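PDB 3QXB: putative Xylose isomerase from Rhodospirillum rubrum, which is probably an isomerase of the xylose isomerase-like TIM-barrel family, binding two metal ions, modelled as iron or manganese, in its barrel. Local coordinates for residues Y51-Y56 and A242-Q247; L211-H216 and F284-Y289. All coordinates share one frame; numbering follows the deposited sequence.

Interaction 1: residues Y51-Y56 and A242-Q247. With FE (Fe (III) ion), chain E.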
# COMPACT_ATOMS: atom_id res chain seq x y z
N TYR A 51 -3.03 24.25 -5.14
CA TYR A 51 -4.05 23.20 -5.09
C TYR A 51 -3.52 21.82 -4.68
O TYR A 51 -2.56 21.28 -5.26
CB TYR A 51 -4.80 23.17 -6.40
CG TYR A 51 -5.33 24.56 -6.74
CD1 TYR A 51 -6.40 25.11 -6.07
CD2 TYR A 51 -4.71 25.34 -7.71
CE1 TYR A 51 -6.88 26.41 -6.37
CE2 TYR A 51 -5.17 26.63 -8.01
CZ TYR A 51 -6.26 27.15 -7.34
OH TYR A 51 -6.72 28.41 -7.66
N VAL A 52 -4.16 21.26 -3.67
CA VAL A 52 -3.69 20.08 -3.03
C VAL A 52 -4.79 19.01 -2.94
O VAL A 52 -5.95 19.32 -2.70
CB VAL A 52 -3.26 20.43 -1.62
CG1 VAL A 52 -2.87 19.18 -0.85
CG2 VAL A 52 -2.12 21.50 -1.62
N GLN A 53 -4.41 17.75 -3.16
CA GLN A 53 -5.27 16.61 -2.85
C GLN A 53 -4.61 15.83 -1.75
O GLN A 53 -3.47 15.34 -1.90
CB GLN A 53 -5.51 15.73 -4.08
CG GLN A 53 -6.53 14.70 -3.89
CD GLN A 53 -6.90 14.00 -5.17
OE1 GLN A 53 -6.09 13.29 -5.77
NE2 GLN A 53 -8.17 14.20 -5.60
N TYR A 54 -5.31 15.75 -0.62
CA TYR A 54 -4.79 15.10 0.56
C TYR A 54 -5.02 13.62 0.39
O TYR A 54 -6.05 13.23 -0.13
CB TYR A 54 -5.53 15.64 1.76
CG TYR A 54 -5.15 15.07 3.12
CD1 TYR A 54 -4.10 15.61 3.87
CD2 TYR A 54 -5.88 14.04 3.68
CE1 TYR A 54 -3.77 15.10 5.14
CE2 TYR A 54 -5.57 13.57 4.94
CZ TYR A 54 -4.51 14.09 5.66
OH TYR A 54 -4.23 13.53 6.93
N THR A 55 -4.06 12.78 0.79
CA THR A 55 -4.18 11.32 0.60
C THR A 55 -4.58 10.61 1.93
O THR A 55 -4.08 10.95 3.01
CB THR A 55 -2.86 10.70 0.05
OG1 THR A 55 -3.00 9.28 -0.10
CG2 THR A 55 -1.64 10.99 0.97
N TYR A 56 -5.46 9.62 1.84
CA TYR A 56 -5.78 8.76 3.01
C TYR A 56 -4.50 8.10 3.59
O TYR A 56 -4.49 7.69 4.73
CB TYR A 56 -6.70 7.64 2.63
CG TYR A 56 -8.11 7.99 2.09
CD1 TYR A 56 -8.53 9.30 1.87
CD2 TYR A 56 -8.96 6.97 1.73
CE1 TYR A 56 -9.80 9.54 1.35
CE2 TYR A 56 -10.21 7.22 1.18
CZ TYR A 56 -10.63 8.48 0.99
OH TYR A 56 -11.93 8.70 0.49
N ALA A 242 -11.87 16.19 -12.26
CA ALA A 242 -10.46 16.32 -11.84
C ALA A 242 -9.60 15.20 -12.45
O ALA A 242 -10.13 14.19 -12.93
CB ALA A 242 -10.35 16.36 -10.29
N TYR A 243 -8.29 15.39 -12.43
CA TYR A 243 -7.35 14.44 -13.01
C TYR A 243 -6.19 14.12 -12.07
O TYR A 243 -5.84 14.93 -11.20
CB TYR A 243 -6.76 15.01 -14.28
CG TYR A 243 -7.75 15.36 -15.36
CD1 TYR A 243 -8.44 16.54 -15.33
CD2 TYR A 243 -7.95 14.52 -16.46
CE1 TYR A 243 -9.35 16.86 -16.33
CE2 TYR A 243 -8.86 14.84 -17.46
CZ TYR A 243 -9.56 16.02 -17.39
OH TYR A 243 -10.47 16.42 -18.38
N HIS A 244 -5.57 12.95 -12.29
CA HIS A 244 -4.23 12.70 -11.80
C HIS A 244 -3.32 12.74 -13.02
O HIS A 244 -3.65 12.15 -14.07
CB HIS A 244 -4.08 11.34 -11.14
CG HIS A 244 -4.74 11.25 -9.81
ND1 HIS A 244 -5.08 10.05 -9.23
CD2 HIS A 244 -5.11 12.22 -8.94
CE1 HIS A 244 -5.68 10.29 -8.07
NE2 HIS A 244 -5.71 11.60 -7.88
N ILE A 245 -2.20 13.42 -12.88
CA ILE A 245 -1.20 13.44 -13.93
C ILE A 245 0.05 12.74 -13.41
O ILE A 245 0.39 12.84 -12.25
CB ILE A 245 -0.93 14.88 -14.44
CG1 ILE A 245 -0.38 15.80 -13.35
CG2 ILE A 245 -2.20 15.51 -15.13
CD1 ILE A 245 0.10 17.17 -13.90
N GLN A 246 0.74 12.04 -14.31
CA GLN A 246 1.99 11.34 -14.04
C GLN A 246 2.69 11.11 -15.37
O GLN A 246 2.08 11.26 -16.44
CB GLN A 246 1.72 9.97 -13.42
CG GLN A 246 0.51 9.26 -14.06
CD GLN A 246 0.61 7.76 -13.98
OE1 GLN A 246 1.63 7.17 -14.38
NE2 GLN A 246 -0.46 7.11 -13.51
N GLN A 247 3.97 10.77 -15.30
CA GLN A 247 4.72 10.40 -16.47
C GLN A 247 4.69 8.89 -16.55
O GLN A 247 4.66 8.19 -15.53
CB GLN A 247 6.15 10.99 -16.42
CG GLN A 247 7.01 10.82 -17.64
CD GLN A 247 6.44 11.38 -18.93
OE1 GLN A 247 5.50 10.82 -19.47
NE2 GLN A 247 7.06 12.43 -19.47
FE FE E . -4.35 7.96 -9.60
O HOH W 1 -3.46 5.86 -9.13
O HOH W 2 -5.02 7.56 -7.45
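Q53 meets the imidazole of H244 through its amide oxygen, which sits at the ring edge close to the ring plane, inside the eight-stranded parallel TIM barrel. Strands 51-55 and 240-245, second and seventh in the barrel order, are not neighbours, so the two side chains bridge the barrel interior. With CG anti to the backbone N (chi1 -171°) and the chain extended beyond it, Q53 reaches the edge of the ring with its amide, and the amide and imidazole planes stand perpendicular. H244 NE2 donates to Q53 OE1 at 2.7 Å, with an N-H...O angle of 153°, and the donor lies in the carbonyl plane. This bond places the proton on NE2 and leaves ND1 to the metal, a second-shell arrangement that fixes the rotation of the imidazole and would probably make it a stronger donor to the cation. The amide is itself held by N25, which also donates to OE1, and by S88, bonded to NE2. E178, D213 and E286 are the other protein ligands of the site, which holds iron or manganese. The iron(III) ion modelled here lies 2.2 Å from H244 ND1 and 2.3 Å from each of two waters.

Interaction 2: residues L211-H216 and F284-Y289. With FE (Fe (III) ion), chain E; MN (manganese (II) ion), chain G; EDO (1,2-ethanediol), chain K.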
# COMPACT_ATOMS: atom_id res chain seq x y z
N LEU A 211 -12.64 11.13 -11.53
CA LEU A 211 -11.29 11.65 -11.54
C LEU A 211 -10.49 10.70 -12.43
O LEU A 211 -10.49 9.52 -12.22
CB LEU A 211 -10.73 11.76 -10.12
CG LEU A 211 -9.27 12.20 -9.98
CD1 LEU A 211 -9.03 12.93 -8.63
CD2 LEU A 211 -8.31 10.99 -10.18
N VAL A 212 -9.89 11.21 -13.51
CA VAL A 212 -9.24 10.33 -14.48
C VAL A 212 -7.73 10.49 -14.37
O VAL A 212 -7.22 11.58 -14.36
CB VAL A 212 -9.74 10.58 -15.89
CG1 VAL A 212 -8.88 9.85 -16.95
CG2 VAL A 212 -11.24 10.21 -15.98
N ASP A 213 -7.04 9.36 -14.24
CA ASP A 213 -5.61 9.37 -14.07
C ASP A 213 -5.00 9.08 -15.44
O ASP A 213 -5.32 8.07 -16.06
CB ASP A 213 -5.22 8.29 -13.07
CG ASP A 213 -3.75 8.30 -12.76
OD1 ASP A 213 -2.96 8.58 -13.68
OD2 ASP A 213 -3.42 8.04 -11.58
N TRP A 214 -4.17 9.99 -15.92
CA TRP A 214 -3.64 9.89 -17.29
C TRP A 214 -2.90 8.55 -17.51
O TRP A 214 -2.96 7.97 -18.59
CB TRP A 214 -2.71 11.07 -17.59
CG TRP A 214 -3.40 12.31 -18.04
CD1 TRP A 214 -4.22 13.10 -17.30
CD2 TRP A 214 -3.31 12.91 -19.34
NE1 TRP A 214 -4.65 14.16 -18.05
CE2 TRP A 214 -4.11 14.07 -19.31
CE3 TRP A 214 -2.61 12.60 -20.51
CZ2 TRP A 214 -4.27 14.91 -20.42
CZ3 TRP A 214 -2.77 13.45 -21.64
CH2 TRP A 214 -3.58 14.58 -21.57
N GLY A 215 -2.27 8.03 -16.47
CA GLY A 215 -1.55 6.76 -16.58
C GLY A 215 -2.47 5.55 -16.70
O GLY A 215 -2.08 4.52 -17.24
N HIS A 216 -3.67 5.67 -16.17
CA HIS A 216 -4.65 4.62 -16.25
C HIS A 216 -5.32 4.61 -17.64
O HIS A 216 -5.47 3.55 -18.22
CB HIS A 216 -5.71 4.83 -15.21
CG HIS A 216 -5.21 4.74 -13.80
ND1 HIS A 216 -6.07 4.79 -12.72
CD2 HIS A 216 -3.96 4.58 -13.29
CE1 HIS A 216 -5.36 4.68 -11.60
NE2 HIS A 216 -4.08 4.53 -11.93
N PHE A 284 -3.85 17.12 -10.74
CA PHE A 284 -3.06 16.77 -9.58
C PHE A 284 -1.92 15.81 -9.95
O PHE A 284 -2.18 14.69 -10.41
CB PHE A 284 -3.91 16.07 -8.51
CG PHE A 284 -5.01 16.92 -7.91
CD1 PHE A 284 -4.73 17.90 -6.98
CD2 PHE A 284 -6.32 16.71 -8.24
CE1 PHE A 284 -5.77 18.64 -6.40
CE2 PHE A 284 -7.35 17.44 -7.64
CZ PHE A 284 -7.06 18.38 -6.73
N ALA A 285 -0.68 16.22 -9.71
CA ALA A 285 0.46 15.36 -9.91
C ALA A 285 0.38 14.29 -8.85
O ALA A 285 0.30 14.62 -7.68
CB ALA A 285 1.77 16.11 -9.75
N GLU A 286 0.41 13.04 -9.31
CA GLU A 286 0.39 11.87 -8.46
C GLU A 286 1.59 11.00 -8.78
O GLU A 286 1.54 10.10 -9.64
CB GLU A 286 -0.91 11.06 -8.59
CG GLU A 286 -1.01 9.99 -7.51
CD GLU A 286 -2.14 9.00 -7.71
OE1 GLU A 286 -2.57 8.76 -8.83
OE2 GLU A 286 -2.58 8.43 -6.70
N ILE A 287 2.67 11.31 -8.07
CA ILE A 287 4.00 10.77 -8.35
C ILE A 287 4.34 9.85 -7.19
O ILE A 287 4.22 10.24 -6.02
CB ILE A 287 5.10 11.88 -8.52
CG1 ILE A 287 4.62 13.03 -9.43
CG2 ILE A 287 6.42 11.23 -9.01
CD1 ILE A 287 4.21 12.62 -10.83
N LEU A 288 4.73 8.63 -7.53
CA LEU A 288 5.05 7.64 -6.52
C LEU A 288 6.57 7.34 -6.53
O LEU A 288 7.21 7.23 -7.59
CB LEU A 288 4.21 6.38 -6.75
CG LEU A 288 2.69 6.53 -6.50
CD1 LEU A 288 2.01 5.22 -6.91
CD2 LEU A 288 2.35 6.90 -5.04
N TYR A 289 7.14 7.30 -5.34
CA TYR A 289 8.55 7.09 -5.19
C TYR A 289 8.73 5.84 -4.37
O TYR A 289 7.97 5.59 -3.40
CB TYR A 289 9.19 8.28 -4.49
CG TYR A 289 9.28 9.51 -5.32
CD1 TYR A 289 8.29 10.50 -5.28
CD2 TYR A 289 10.39 9.72 -6.15
CE1 TYR A 289 8.38 11.64 -6.07
CE2 TYR A 289 10.47 10.86 -6.93
CZ TYR A 289 9.45 11.83 -6.88
OH TYR A 289 9.51 12.99 -7.60
FE FE E . -4.35 7.96 -9.60
MN MN G . -2.33 4.51 -10.63
C1 EDO K . 10.02 8.29 -9.42
O1 EDO K . 10.15 6.92 -9.11
C2 EDO K . 10.16 8.31 -10.92
O2 EDO K . 9.69 9.55 -11.34
O HOH W 1 -3.46 5.86 -9.13
O HOH W 2 -5.02 7.56 -7.45
O HOH W 3 -1.74 3.21 -8.66
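D213 and E286 both turn CG anti to the backbone N (chi1 -176° and -170°), and the extended chain of E286 carries its carboxylate to the iron already met by D213. The two side chains cross at about a right angle, their carboxylate planes 39° apart. Their contact is metal-mediated: D213 OD2 binds the iron at 2.2 Å and E286 OE1 binds it at 2.1 Å, which leaves these two oxygens 3.0 Å from each other. H244 and E178 complete the protein ligands at the C-terminal mouth of the TIM barrel, where active sites of this fold lie.

D213 also ends its strand as the N-cap of helix 214-217. Its other oxygen, OD1, accepts from G215 N at 2.9 Å on the anti side and receives a further hydrogen bond from Q246, so two bonds grip OD1 while OD2 binds the metal. One turn on, H216 lays a ring face against D213 CB, 3.6 Å above the plane, and binds the second ion, modelled here as manganese, through NE2 at 2.2 Å; D253 and H255 are further ligands there. P179 O takes the hydrogen bond of H216 ND1, which leaves NE2 for the metal.

Water 1 bridges the two ions, 2.3 Å from each. Two carboxylate oxygens this close would repel each other without the cation they share, so the contact probably depends on the charge of the bound metal.

How the interactions relate
Both interactions are buried in the core of the barrel, their centres about 6 Å apart, and both close on the same iron ion and its two waters. Strand 240-245, which carries one side of interaction 1, runs between the two strands of interaction 2 in the sheet, and probable backbone hydrogen bonds of H244 and I245 to W214 and F284 tie them together. The chemistry differs with position. In interaction 1 a neutral amide on a distant strand orients a ligand from the second shell, whereas interaction 2 brings two acidic first-shell ligands together and extends, through the short helix after its strand, to the second metal ion.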